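PDB 1I0R: ferric-chelate reductase (NAD(P)H) from Archaeoglobus fulgidus, which reduces ferric iron held in chelators such as siderophores to ferrous iron, taking electrons from NAD(P)H with a flavin cofactor. Local coordinates for the interface of chains A and B. Numbering follows the deposited sequence. Chains: chain A/B, Conserved hypothetical protein.

Contact 1: the interface of chains A and B. Residues chain A 9, 11, 31, 33, 45, 128; chain B 32-35.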
loop_
_atom_site.group_PDB
_atom_site.type_symbol
_atom_site.label_atom_id
_atom_site.label_comp_id
_atom_site.label_asym_id
_atom_site.label_seq_id
_atom_site.Cartn_x
_atom_site.Cartn_y
_atom_site.Cartn_z
ATOM N N ILE A 9 1.835 -1.299 -9.182
ATOM C CA ILE A 9 1.598 -1.506 -7.741
ATOM C C ILE A 9 0.175 -1.017 -7.401
ATOM O O ILE A 9 -0.258 0.048 -7.879
ATOM C CB ILE A 9 2.663 -0.736 -6.912
ATOM C CG1 ILE A 9 4.040 -1.347 -7.202
ATOM C CG2 ILE A 9 2.344 -0.798 -5.414
ATOM C CD1 ILE A 9 5.210 -0.538 -6.691
ATOM N N TYR A 11 -3.073 0.243 -4.963
ATOM C CA TYR A 11 -3.316 1.075 -3.758
ATOM C C TYR A 11 -4.789 1.394 -3.633
ATOM O O TYR A 11 -5.552 1.219 -4.582
ATOM C CB TYR A 11 -2.655 2.466 -3.866
ATOM C CG TYR A 11 -1.168 2.552 -4.196
ATOM C CD1 TYR A 11 -0.701 2.330 -5.491
ATOM C CD2 TYR A 11 -0.237 2.847 -3.196
ATOM C CE1 TYR A 11 0.658 2.392 -5.773
ATOM C CE2 TYR A 11 1.113 2.907 -3.471
ATOM C CZ TYR A 11 1.556 2.679 -4.759
ATOM O OH TYR A 11 2.904 2.721 -5.005
ATOM N N THR A 31 -0.822 6.204 -0.458
ATOM C CA THR A 31 0.166 5.396 0.266
ATOM C C THR A 31 -0.196 5.213 1.728
ATOM O O THR A 31 0.342 5.902 2.588
ATOM C CB THR A 31 1.546 6.065 0.139
ATOM O OG1 THR A 31 1.760 6.486 -1.225
ATOM C CG2 THR A 31 2.621 5.112 0.516
ATOM N N PHE A 33 -1.219 1.905 4.438
ATOM C CA PHE A 33 -1.258 0.438 4.551
ATOM C C PHE A 33 -1.116 -0.032 5.989
ATOM O O PHE A 33 -0.464 0.622 6.805
ATOM C CB PHE A 33 -0.067 -0.199 3.798
ATOM C CG PHE A 33 -0.069 0.025 2.313
ATOM C CD1 PHE A 33 0.414 1.207 1.760
ATOM C CD2 PHE A 33 -0.588 -0.952 1.461
ATOM C CE1 PHE A 33 0.376 1.427 0.357
ATOM C CE2 PHE A 33 -0.631 -0.756 0.079
ATOM C CZ PHE A 33 -0.148 0.440 -0.477
ATOM N N CYS A 45 2.420 7.625 4.170
ATOM C CA CYS A 45 3.668 8.242 3.696
ATOM C C CYS A 45 3.334 9.608 3.112
ATOM O O CYS A 45 2.723 9.692 2.043
ATOM C CB CYS A 45 4.326 7.326 2.657
ATOM S SG CYS A 45 6.037 7.801 2.363
ATOM N N LEU A 128 7.520 8.577 6.589
ATOM C CA LEU A 128 6.578 7.480 6.740
ATOM C C LEU A 128 6.189 7.484 8.218
ATOM O O LEU A 128 7.037 7.265 9.070
ATOM C CB LEU A 128 7.247 6.143 6.372
ATOM C CG LEU A 128 6.369 4.904 6.468
ATOM C CD1 LEU A 128 5.301 4.851 5.382
ATOM C CD2 LEU A 128 7.279 3.747 6.324
ATOM N N VAL B 32 3.435 -3.991 -0.212
ATOM C CA VAL B 32 4.490 -3.452 -1.062
ATOM C C VAL B 32 3.938 -2.152 -1.619
ATOM O O VAL B 32 2.824 -2.118 -2.160
ATOM C CB VAL B 32 4.799 -4.389 -2.244
ATOM C CG1 VAL B 32 5.782 -3.730 -3.193
ATOM C CG2 VAL B 32 5.334 -5.738 -1.708
ATOM N N PHE B 33 4.703 -1.085 -1.467
ATOM C CA PHE B 33 4.249 0.216 -1.923
ATOM C C PHE B 33 5.390 1.156 -2.239
ATOM O O PHE B 33 6.449 1.101 -1.625
ATOM C CB PHE B 33 3.266 0.832 -0.902
ATOM C CG PHE B 33 3.765 0.896 0.525
ATOM C CD1 PHE B 33 4.221 2.090 1.052
ATOM C CD2 PHE B 33 3.641 -0.198 1.377
ATOM C CE1 PHE B 33 4.539 2.205 2.427
ATOM C CE2 PHE B 33 3.957 -0.098 2.739
ATOM C CZ PHE B 33 4.404 1.110 3.263
ATOM N N GLN B 34 5.181 2.029 -3.213
ATOM C CA GLN B 34 6.185 3.027 -3.545
ATOM C C GLN B 34 6.080 4.157 -2.511
ATOM O O GLN B 34 4.977 4.631 -2.225
ATOM C CB GLN B 34 5.928 3.598 -4.953
ATOM C CG GLN B 34 6.944 4.680 -5.359
ATOM C CD GLN B 34 6.802 5.108 -6.818
ATOM O OE1 GLN B 34 5.969 4.565 -7.561
ATOM N NE2 GLN B 34 7.622 6.081 -7.231
ATOM N N LEU B 35 7.212 4.611 -1.990
ATOM C CA LEU B 35 7.189 5.696 -0.992
ATOM C C LEU B 35 7.508 7.061 -1.557
ATOM O O LEU B 35 6.894 8.069 -1.157
ATOM C CB LEU B 35 8.190 5.399 0.124
ATOM C CG LEU B 35 7.893 4.127 0.918
ATOM C CD1 LEU B 35 8.578 4.222 2.267
ATOM C CD2 LEU B 35 6.398 4.017 1.151
HETATM O O HOH W 1 3.710 3.032 -7.517
HETATM O O HOH W 2 4.108 8.453 -0.954
#
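A:Phe33 and B:Phe33, the same residue of two identical subunits, stack at the heart of this homodimer interface. Their planes are 11° apart and their centroids 4.4 Å apart, and the side chains slide past each other in opposite directions, so that each ring lies over the rim of its mate. The two copies do not share a rotamer: CG of B:Phe33 sits between the backbone N and the carbonyl carbon (chi1 53°), whereas CG of A:Phe33 is anti to the carbonyl carbon. This difference departs from strict two-fold symmetry, and probably lets the two rings overlap where identical rotamers might collide. The methyl CG2 of A:Thr31 meets the B:Phe33 ring at CD1, 3.5 Å away, its side chain crossing the phenylalanine at about a right angle, and CD1 of A:Leu128 approaches CE1 farther out. Beside them, CD2 of B:Leu35 packs against A:Thr31 and A:Cys45, two positions of the FMN site, which places the cofactor pocket next to the subunit boundary. Polar contacts form the rim. The phenol oxygen OH of A:Tyr11 accepts a hydrogen bond from the backbone N of B:Gln34 at 3.0 Å (155° at the hydrogen), and water 1 joins the same phenol to the side-chain amide oxygen OE1 of B:Gln34. A second bridge runs through water 2, which lies 3.1 Å from the hydroxyl OG1 of A:Thr31 and 2.8 Å from the carbonyl O of B:Leu35.

Contact 2: the interface of chains A and B. Residues chain A 34, 40, 42, 113, 133, 136; chain B 1, 5-6, 9.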
loop_
_atom_site.group_PDB
_atom_site.type_symbol
_atom_site.label_atom_id
_atom_site.label_comp_id
_atom_site.label_asym_id
_atom_site.label_seq_id
_atom_site.Cartn_x
_atom_site.Cartn_y
_atom_site.Cartn_z
ATOM N N GLN A 34 -1.722 -1.172 6.299
ATOM C CA GLN A 34 -1.556 -1.741 7.638
ATOM C C GLN A 34 -0.196 -2.465 7.653
ATOM O O GLN A 34 0.147 -3.167 6.702
ATOM C CB GLN A 34 -2.655 -2.752 7.927
ATOM C CG GLN A 34 -2.486 -3.405 9.299
ATOM C CD GLN A 34 -3.700 -4.237 9.719
ATOM O OE1 GLN A 34 -4.691 -4.370 8.990
ATOM N NE2 GLN A 34 -3.624 -4.804 10.925
ATOM N N VAL A 40 -2.411 -3.206 16.238
ATOM C CA VAL A 40 -2.704 -2.768 14.879
ATOM C C VAL A 40 -1.981 -1.456 14.614
ATOM O O VAL A 40 -2.190 -0.470 15.317
ATOM C CB VAL A 40 -4.230 -2.573 14.652
ATOM C CG1 VAL A 40 -4.461 -1.956 13.263
ATOM C CG2 VAL A 40 -4.939 -3.902 14.775
ATOM N N ILE A 42 -0.826 1.266 11.443
ATOM C CA ILE A 42 -1.083 1.727 10.076
ATOM C C ILE A 42 -0.011 2.742 9.680
ATOM O O ILE A 42 0.364 3.629 10.448
ATOM C CB ILE A 42 -2.445 2.488 9.993
ATOM C CG1 ILE A 42 -3.586 1.646 10.556
ATOM C CG2 ILE A 42 -2.761 2.884 8.540
ATOM C CD1 ILE A 42 -3.851 0.366 9.829
ATOM N N ILE A 113 -10.493 5.691 10.355
ATOM C CA ILE A 113 -9.565 5.112 11.324
ATOM C C ILE A 113 -8.809 6.261 11.947
ATOM O O ILE A 113 -8.490 7.215 11.253
ATOM C CB ILE A 113 -8.528 4.237 10.603
ATOM C CG1 ILE A 113 -9.214 3.067 9.923
ATOM C CG2 ILE A 113 -7.448 3.759 11.610
ATOM C CD1 ILE A 113 -8.336 2.371 8.913
ATOM N N ALA A 133 -3.386 2.142 15.844
ATOM C CA ALA A 133 -4.820 2.481 15.724
ATOM C C ALA A 133 -5.463 2.651 17.099
ATOM O O ALA A 133 -5.227 1.842 18.005
ATOM C CB ALA A 133 -5.563 1.389 14.924
ATOM N N ALA A 136 -11.592 2.770 14.994
ATOM C CA ALA A 136 -11.885 2.475 13.593
ATOM C C ALA A 136 -13.384 2.175 13.504
ATOM O O ALA A 136 -13.943 1.546 14.400
ATOM C CB ALA A 136 -11.070 1.289 13.123
ATOM N N MET B 1 -13.515 -0.298 18.524
ATOM C CA MET B 1 -12.681 -0.347 17.294
ATOM C C MET B 1 -13.029 -1.567 16.460
ATOM O O MET B 1 -12.717 -2.699 16.842
ATOM C CB MET B 1 -11.194 -0.374 17.662
ATOM C CG MET B 1 -10.277 -0.339 16.456
ATOM S SD MET B 1 -8.637 0.271 16.837
ATOM C CE MET B 1 -7.783 -1.265 17.157
ATOM N N ALA B 5 -12.923 -2.377 9.529
ATOM C CA ALA B 5 -12.464 -1.159 8.878
ATOM C C ALA B 5 -11.100 -1.389 8.235
ATOM O O ALA B 5 -10.820 -0.869 7.150
ATOM C CB ALA B 5 -12.399 -0.004 9.885
ATOM N N PHE B 6 -10.239 -2.175 8.880
ATOM C CA PHE B 6 -8.918 -2.415 8.301
ATOM C C PHE B 6 -8.957 -3.240 7.008
ATOM O O PHE B 6 -8.036 -3.175 6.167
ATOM C CB PHE B 6 -8.008 -3.067 9.368
ATOM C CG PHE B 6 -7.947 -2.277 10.650
ATOM C CD1 PHE B 6 -8.424 -2.813 11.833
ATOM C CD2 PHE B 6 -7.486 -0.955 10.658
ATOM C CE1 PHE B 6 -8.455 -2.060 13.014
ATOM C CE2 PHE B 6 -7.516 -0.187 11.839
ATOM C CZ PHE B 6 -8.006 -0.744 13.018
ATOM N N ILE B 9 -8.839 -1.381 3.494
ATOM C CA ILE B 9 -7.579 -0.895 2.914
ATOM C C ILE B 9 -7.214 -1.817 1.730
ATOM O O ILE B 9 -7.306 -3.054 1.830
ATOM C CB ILE B 9 -6.452 -0.916 3.973
ATOM C CG1 ILE B 9 -6.807 0.060 5.098
ATOM C CG2 ILE B 9 -5.098 -0.588 3.336
ATOM C CD1 ILE B 9 -5.824 0.009 6.273
HETATM O O HOH W 3 -5.471 -3.908 6.314
#
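In this almost wholly apolar knob-in-pocket homodimer interface, B:Phe6 packs among A:Val40, A:Ala133 and A:Ala136, so that the N-terminal segment of one subunit lies against the beta-barrel of the other and helps hold the dimer together. The knob is the phenylalanine ring. Its CG is anti to the carbonyl carbon and beside the backbone N (chi1 -54°), which points the ring at these residues and at A:Ile42 and A:Ile113. A:Val40 comes tip to tip, its methyl CG1 over one face of the ring at 3.8 Å from the centroid, a CH-pi contact. At the far end of the ring, CZ of B:Phe6 meets CB of A:Ala136 at 3.7 Å. The same CZ of B:Phe6 lies 3.8 Å from CB of A:Ala133, while CD1 of A:Ile113 and CD1 of A:Ile42 approach CD2. An alanine in place of B:Phe6 would probably open a gap among these aliphatic groups and deprive the methyl of A:Val40 of its aromatic partner. Flanking contacts extend the packing: the thioether SD of B:Met1 lies 3.8 Å from CB of A:Ala133, and CD1 of B:Ile9 meets CD1 of A:Ile42 tip to tip at 4.1 Å. The polar link is indirect, water 3 joining the amide oxygen OE1 of A:Gln34 (2.8 Å) to the backbone O of B:Phe6 (2.7 Å). In the fold, B:Phe6 and B:Ala5 belong to the 3-10 helix 3-8, and the pocket that receives them is built from strands 32-36, 41-47, 111-122 and 126-138, with A:Val40 in the loop just ahead of strand 41-47.

Contact 1 and contact 2 belong to one dimer interface, the centres of their C-alpha atoms about 16 Å apart. Both draw on strands 32-36, 41-47 and 126-138 of chain A, and neighbours in sequence divide the work: A:Phe33 and B:Phe33 serve contact 1, while B:Gln34 serves contact 1 and A:Gln34 contact 2. Likewise, A:Ile9 lies in contact 1 and B:Ile9 in contact 2. Because the interface is two-fold symmetric, contact 2 recurs with the chains exchanged, so a pair of N-terminal knobs probably flanks the central region of contact 1, and each subunit both gives and receives a segment.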